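Local coordinates for protein polyguluronate lyase (Corynebacterium sp., PDB 1UAI) that probably cleaves poly-alpha-L-guluronate, the guluronate-rich part of alginate, as a lyase built on a jellyroll beta-sandwich, at residues 118-123 with 181-186; 14-19 with 219-224. One frame throughout, in Å; residues are numbered along the deposited sequence.

Contact 1: residues 118-123 with 181-186; sequences IHDGDD and ISHTSS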
loop_
_atom_site.group_PDB
_atom_site.type_symbol
_atom_site.label_atom_id
_atom_site.label_comp_id
_atom_site.label_asym_id
_atom_site.label_seq_id
_atom_site.Cartn_x
_atom_site.Cartn_y
_atom_site.Cartn_z
ATOM N N ILE A 118 0.067 -6.705 -4.512
ATOM C CA ILE A 118 -0.432 -8.063 -4.393
ATOM C C ILE A 118 0.830 -8.701 -3.833
ATOM O O ILE A 118 1.925 -8.521 -4.378
ATOM C CB ILE A 118 -0.774 -8.749 -5.732
ATOM C CG1 ILE A 118 -2.053 -8.150 -6.318
ATOM C CG2 ILE A 118 -0.955 -10.258 -5.502
ATOM C CD1 ILE A 118 -2.441 -8.741 -7.653
ATOM N N HIS A 119 0.678 -9.411 -2.726
ATOM C CA HIS A 119 1.798 -10.060 -2.061
ATOM C C HIS A 119 1.356 -11.495 -1.802
ATOM O O HIS A 119 0.157 -11.762 -1.725
ATOM C CB HIS A 119 2.052 -9.333 -0.732
ATOM C CG HIS A 119 3.399 -9.589 -0.131
ATOM N ND1 HIS A 119 3.757 -10.802 0.420
ATOM C CD2 HIS A 119 4.469 -8.774 0.025
ATOM C CE1 HIS A 119 4.990 -10.720 0.891
ATOM N NE2 HIS A 119 5.443 -9.501 0.664
ATOM N N ASP A 120 2.294 -12.430 -1.715
ATOM C CA ASP A 120 1.897 -13.794 -1.394
ATOM C C ASP A 120 2.717 -14.313 -0.223
ATOM O O ASP A 120 3.282 -13.522 0.530
ATOM C CB ASP A 120 1.973 -14.739 -2.612
ATOM C CG ASP A 120 3.375 -14.915 -3.168
ATOM O OD1 ASP A 120 4.366 -14.598 -2.481
ATOM O OD2 ASP A 120 3.475 -15.404 -4.315
ATOM N N GLY A 121 2.773 -15.628 -0.055
ATOM C CA GLY A 121 3.516 -16.187 1.059
ATOM C C GLY A 121 5.023 -16.044 0.973
ATOM O O GLY A 121 5.724 -16.256 1.963
ATOM N N ASP A 122 5.529 -15.675 -0.199
ATOM C CA ASP A 122 6.968 -15.532 -0.392
ATOM C C ASP A 122 7.476 -14.102 -0.508
ATOM O O ASP A 122 8.526 -13.775 0.043
ATOM C CB ASP A 122 7.402 -16.318 -1.627
ATOM C CG ASP A 122 7.293 -17.810 -1.427
ATOM O OD1 ASP A 122 8.049 -18.350 -0.591
ATOM O OD2 ASP A 122 6.450 -18.437 -2.099
ATOM N N ASP A 123 6.750 -13.252 -1.227
ATOM C CA ASP A 123 7.184 -11.868 -1.395
ATOM C C ASP A 123 6.173 -11.083 -2.227
ATOM O O ASP A 123 5.083 -11.576 -2.521
ATOM C CB ASP A 123 8.563 -11.851 -2.065
ATOM C CG ASP A 123 9.240 -10.496 -1.985
ATOM O OD1 ASP A 123 9.206 -9.869 -0.905
ATOM O OD2 ASP A 123 9.822 -10.067 -3.002
ATOM N N ILE A 181 0.244 -10.129 -16.007
ATOM C CA ILE A 181 1.318 -10.931 -15.442
ATOM C C ILE A 181 0.875 -12.351 -15.119
ATOM O O ILE A 181 -0.149 -12.557 -14.472
ATOM C CB ILE A 181 1.850 -10.260 -14.153
ATOM C CG1 ILE A 181 2.434 -8.886 -14.497
ATOM C CG2 ILE A 181 2.892 -11.144 -13.482
ATOM C CD1 ILE A 181 2.781 -8.041 -13.291
ATOM N N SER A 182 1.649 -13.328 -15.579
ATOM C CA SER A 182 1.344 -14.727 -15.306
ATOM C C SER A 182 1.690 -14.994 -13.846
ATOM O O SER A 182 2.789 -14.677 -13.391
ATOM C CB SER A 182 2.163 -15.642 -16.219
ATOM O OG SER A 182 1.799 -15.465 -17.576
ATOM N N HIS A 183 0.746 -15.574 -13.114
ATOM C CA HIS A 183 0.939 -15.865 -11.698
ATOM C C HIS A 183 -0.012 -16.994 -11.317
ATOM O O HIS A 183 -1.226 -16.853 -11.441
ATOM C CB HIS A 183 0.629 -14.611 -10.881
ATOM C CG HIS A 183 0.903 -14.754 -9.417
ATOM N ND1 HIS A 183 2.167 -14.972 -8.913
ATOM C CD2 HIS A 183 0.076 -14.692 -8.348
ATOM C CE1 HIS A 183 2.107 -15.037 -7.595
ATOM N NE2 HIS A 183 0.849 -14.870 -7.226
ATOM N N THR A 184 0.537 -18.107 -10.840
ATOM C CA THR A 184 -0.284 -19.262 -10.491
ATOM C C THR A 184 -0.220 -19.719 -9.038
ATOM O O THR A 184 -0.909 -20.663 -8.654
ATOM C CB THR A 184 0.077 -20.467 -11.378
ATOM O OG1 THR A 184 1.463 -20.791 -11.203
ATOM C CG2 THR A 184 -0.182 -20.145 -12.840
ATOM N N SER A 185 0.599 -19.062 -8.225
ATOM C CA SER A 185 0.704 -19.457 -6.828
ATOM C C SER A 185 -0.508 -18.977 -6.040
ATOM O O SER A 185 -1.210 -18.055 -6.460
ATOM C CB SER A 185 1.978 -18.882 -6.205
ATOM O OG SER A 185 1.919 -17.469 -6.135
ATOM N N SER A 186 -0.760 -19.622 -4.905
ATOM C CA SER A 186 -1.864 -19.243 -4.036
ATOM C C SER A 186 -1.265 -18.457 -2.875
ATOM O O SER A 186 -0.102 -18.058 -2.934
ATOM C CB SER A 186 -2.592 -20.488 -3.520
ATOM O OG SER A 186 -3.230 -21.176 -4.583
HETATM O O HOH W 1 2.069 -18.004 -1.284
#
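Asp120 OD1 is gripped by two amide groups of its own turn, and this holds the carboxylate that faces Ser185 and His183. Asp123 N reaches OD1 nearly along the C-O axis at 3.0 Å, whereas Asp122 N, at 2.8 Å from OD1, comes from 44° out of the carboxylate plane. The latter bond makes an Asx turn, and Asp120 N closes the loop by bonding to Asp123 O. With CG set between the backbone N and the carbonyl carbon (chi1 63°), the second oxygen is carried toward the 181-186 segment. There Asp120 OD2 lies at the edge of the His183 ring, in its plane, 3.6 Å from CE1. Carboxylate and ring planes are turned 28° against each other. Ser185 OG is 3.2 Å from Asp120 OD2, but the position of that hydroxyl is doubtful and its proton has another possible acceptor. The firmer polar link is a water, which accepts from Gly121 N at 2.8 Å and donates to Ser186 O at 2.7 Å. Asn188 OD1 bonds to His183 NE2 and Asn188 ND2 to Ser185 O, linking these residues in the chain that follows strand 176-182. The water is thus the sound bridge from the hairpin turn between strands 112-119 and 124-131, with the carboxylate set at the ring edge; two amides on OD1 would probably stabilise its negative charge.

Contact 2: residues 14-19 with 219-224; sequences TDWKVT and LQVTHS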
loop_
_atom_site.group_PDB
_atom_site.type_symbol
_atom_site.label_atom_id
_atom_site.label_comp_id
_atom_site.label_asym_id
_atom_site.label_seq_id
_atom_site.Cartn_x
_atom_site.Cartn_y
_atom_site.Cartn_z
ATOM N N THR A 14 -13.143 -2.818 7.649
ATOM C CA THR A 14 -13.562 -4.053 8.301
ATOM C C THR A 14 -12.626 -5.229 8.032
ATOM O O THR A 14 -12.183 -5.906 8.965
ATOM C CB THR A 14 -14.982 -4.451 7.862
ATOM O OG1 THR A 14 -15.905 -3.428 8.254
ATOM C CG2 THR A 14 -15.394 -5.769 8.504
ATOM N N ASP A 15 -12.323 -5.470 6.760
ATOM C CA ASP A 15 -11.461 -6.585 6.397
ATOM C C ASP A 15 -10.024 -6.189 6.093
ATOM O O ASP A 15 -9.449 -6.552 5.061
ATOM C CB ASP A 15 -12.081 -7.360 5.233
ATOM C CG ASP A 15 -13.292 -8.160 5.665
ATOM O OD1 ASP A 15 -13.167 -8.924 6.646
ATOM O OD2 ASP A 15 -14.363 -8.028 5.035
ATOM N N TRP A 16 -9.446 -5.453 7.037
ATOM C CA TRP A 16 -8.075 -4.985 6.945
ATOM C C TRP A 16 -7.488 -4.836 8.339
ATOM O O TRP A 16 -8.211 -4.831 9.339
ATOM C CB TRP A 16 -8.012 -3.601 6.289
ATOM C CG TRP A 16 -8.550 -3.538 4.907
ATOM C CD1 TRP A 16 -9.827 -3.242 4.532
ATOM C CD2 TRP A 16 -7.826 -3.804 3.704
ATOM N NE1 TRP A 16 -9.944 -3.307 3.163
ATOM C CE2 TRP A 16 -8.730 -3.651 2.631
ATOM C CE3 TRP A 16 -6.499 -4.159 3.428
ATOM C CZ2 TRP A 16 -8.349 -3.840 1.299
ATOM C CZ3 TRP A 16 -6.120 -4.348 2.105
ATOM C CH2 TRP A 16 -7.045 -4.187 1.057
ATOM N N LYS A 17 -6.166 -4.735 8.384
ATOM C CA LYS A 17 -5.438 -4.452 9.610
ATOM C C LYS A 17 -4.371 -3.480 9.115
ATOM O O LYS A 17 -4.115 -3.403 7.908
ATOM C CB LYS A 17 -4.800 -5.704 10.236
ATOM C CG LYS A 17 -3.610 -6.291 9.505
ATOM C CD LYS A 17 -2.947 -7.379 10.352
ATOM C CE LYS A 17 -1.788 -8.035 9.614
ATOM N NZ LYS A 17 -1.083 -9.050 10.449
ATOM N N VAL A 18 -3.772 -2.715 10.019
ATOM C CA VAL A 18 -2.755 -1.763 9.608
ATOM C C VAL A 18 -1.418 -2.023 10.292
ATOM O O VAL A 18 -1.368 -2.402 11.468
ATOM C CB VAL A 18 -3.208 -0.297 9.894
ATOM C CG1 VAL A 18 -3.290 -0.047 11.398
ATOM C CG2 VAL A 18 -2.254 0.691 9.223
ATOM N N THR A 19 -0.341 -1.850 9.529
ATOM C CA THR A 19 1.022 -2.000 10.033
ATOM C C THR A 19 1.584 -0.586 9.985
ATOM O O THR A 19 1.442 0.109 8.973
ATOM C CB THR A 19 1.867 -2.924 9.143
ATOM O OG1 THR A 19 1.240 -4.209 9.061
ATOM C CG2 THR A 19 3.273 -3.079 9.719
ATOM N N LEU A 219 -11.190 2.332 -1.563
ATOM C CA LEU A 219 -10.568 1.026 -1.376
ATOM C C LEU A 219 -11.662 -0.028 -1.384
ATOM O O LEU A 219 -12.480 -0.093 -0.463
ATOM C CB LEU A 219 -9.815 0.979 -0.044
ATOM C CG LEU A 219 -9.101 -0.335 0.277
ATOM C CD1 LEU A 219 -8.010 -0.608 -0.755
ATOM C CD2 LEU A 219 -8.508 -0.256 1.675
ATOM N N GLN A 220 -11.666 -0.859 -2.421
ATOM C CA GLN A 220 -12.686 -1.887 -2.575
ATOM C C GLN A 220 -12.060 -3.215 -2.987
ATOM O O GLN A 220 -11.308 -3.278 -3.954
ATOM C CB GLN A 220 -13.698 -1.456 -3.652
ATOM C CG GLN A 220 -14.093 0.025 -3.606
ATOM C CD GLN A 220 -15.000 0.447 -4.760
ATOM O OE1 GLN A 220 -14.807 0.038 -5.904
ATOM N NE2 GLN A 220 -15.983 1.289 -4.461
ATOM N N VAL A 221 -12.368 -4.271 -2.241
ATOM C CA VAL A 221 -11.868 -5.602 -2.552
ATOM C C VAL A 221 -13.047 -6.552 -2.669
ATOM O O VAL A 221 -13.967 -6.516 -1.849
ATOM C CB VAL A 221 -10.902 -6.118 -1.458
ATOM C CG1 VAL A 221 -10.706 -7.625 -1.591
ATOM C CG2 VAL A 221 -9.557 -5.412 -1.586
ATOM N N THR A 222 -13.029 -7.383 -3.706
ATOM C CA THR A 222 -14.091 -8.355 -3.911
ATOM C C THR A 222 -13.496 -9.690 -4.325
ATOM O O THR A 222 -12.399 -9.759 -4.892
ATOM C CB THR A 222 -15.095 -7.907 -4.998
ATOM O OG1 THR A 222 -14.434 -7.848 -6.265
ATOM C CG2 THR A 222 -15.675 -6.541 -4.667
ATOM N N HIS A 223 -14.237 -10.749 -4.025
ATOM C CA HIS A 223 -13.830 -12.110 -4.340
ATOM C C HIS A 223 -15.065 -12.891 -4.762
ATOM O O HIS A 223 -16.104 -12.812 -4.108
ATOM C CB HIS A 223 -13.215 -12.775 -3.105
ATOM C CG HIS A 223 -11.925 -12.157 -2.664
ATOM N ND1 HIS A 223 -10.749 -12.321 -3.361
ATOM C CD2 HIS A 223 -11.628 -11.365 -1.606
ATOM C CE1 HIS A 223 -9.782 -11.658 -2.755
ATOM N NE2 HIS A 223 -10.289 -11.068 -1.687
ATOM N N SER A 224 -14.962 -13.630 -5.860
ATOM C CA SER A 224 -16.084 -14.438 -6.323
ATOM C C SER A 224 -15.565 -15.692 -7.007
ATOM O O SER A 224 -14.327 -15.843 -7.095
ATOM C CB SER A 224 -16.966 -13.646 -7.293
ATOM O OG SER A 224 -16.284 -13.363 -8.498
ATOM O OXT SER A 224 -16.405 -16.507 -7.440
HETATM O O HOH W 2 -12.267 -1.791 1.827
#
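This is an apolar contact between the two sheets of the beta-sandwich, in which the indole of Trp16, on strand 16-20, is laid against Leu219 and Val221 of strand 211-223. No direct hydrogen bond joins the segments, and side-chain carbons make the closest approaches. Leu219 CD2 sits over one face of the indole, 3.4 Å above the plane and offset toward the rim. It lies 3.9 Å from the centroid of the five-membered ring and 29° off the ring normal, which qualifies as a CH-pi contact, and its nearest ring atom is Trp16 CE2 at 3.5 Å. The other branch lies beyond the rim, Leu219 CD1 standing 3.8 Å from Trp16 CZ2. The leucine and the indole approach from opposite directions, the former with CG anti to its backbone nitrogen (chi1 -180°), which extends the side chain so that its methyls reach the indole. Val221 CG2 meets the CZ2 end of the indole obliquely, 3.5 Å from Trp16 CZ2, and from the other side of the ring plane. Trp16 NE1 gives its hydrogen to a water at 3.1 Å, and that water donates to Leu219 O at 2.9 Å, so a buried ring gains a polar tie to the backbone of the facing strand. Leu75 and Phe190 of the sheet that carries Trp16 also touch its side chain, while Met97, on strand 95-105, packs beside Leu219 and Val221. An aromatic residue of one sheet covered by aliphatic residues of the facing one is the kind of packing that fills the interior of a jellyroll beta-sandwich, the fold of this alginate lyase.

Both contacts join the same two antiparallel sheets: 118-123 and 14-19 belong to one, 181-186 and 219-224 to the other. Their centres are about 17 Å apart and their nearest atoms about 9 Å, so the two do not touch. Both are partly buried, but contact 1 includes exposed Ser186, whereas none of the three residues of contact 2 is exposed and Trp16 is buried. Contact 2 meets through strand residues, contact 1 through loops beyond the strand ends. The chemistry follows that placing: carbon packing dominates between the sheets, polar groups where the chain turns. Each contact nevertheless has one water that carries a hydrogen bond from one segment to a backbone carbonyl of the other.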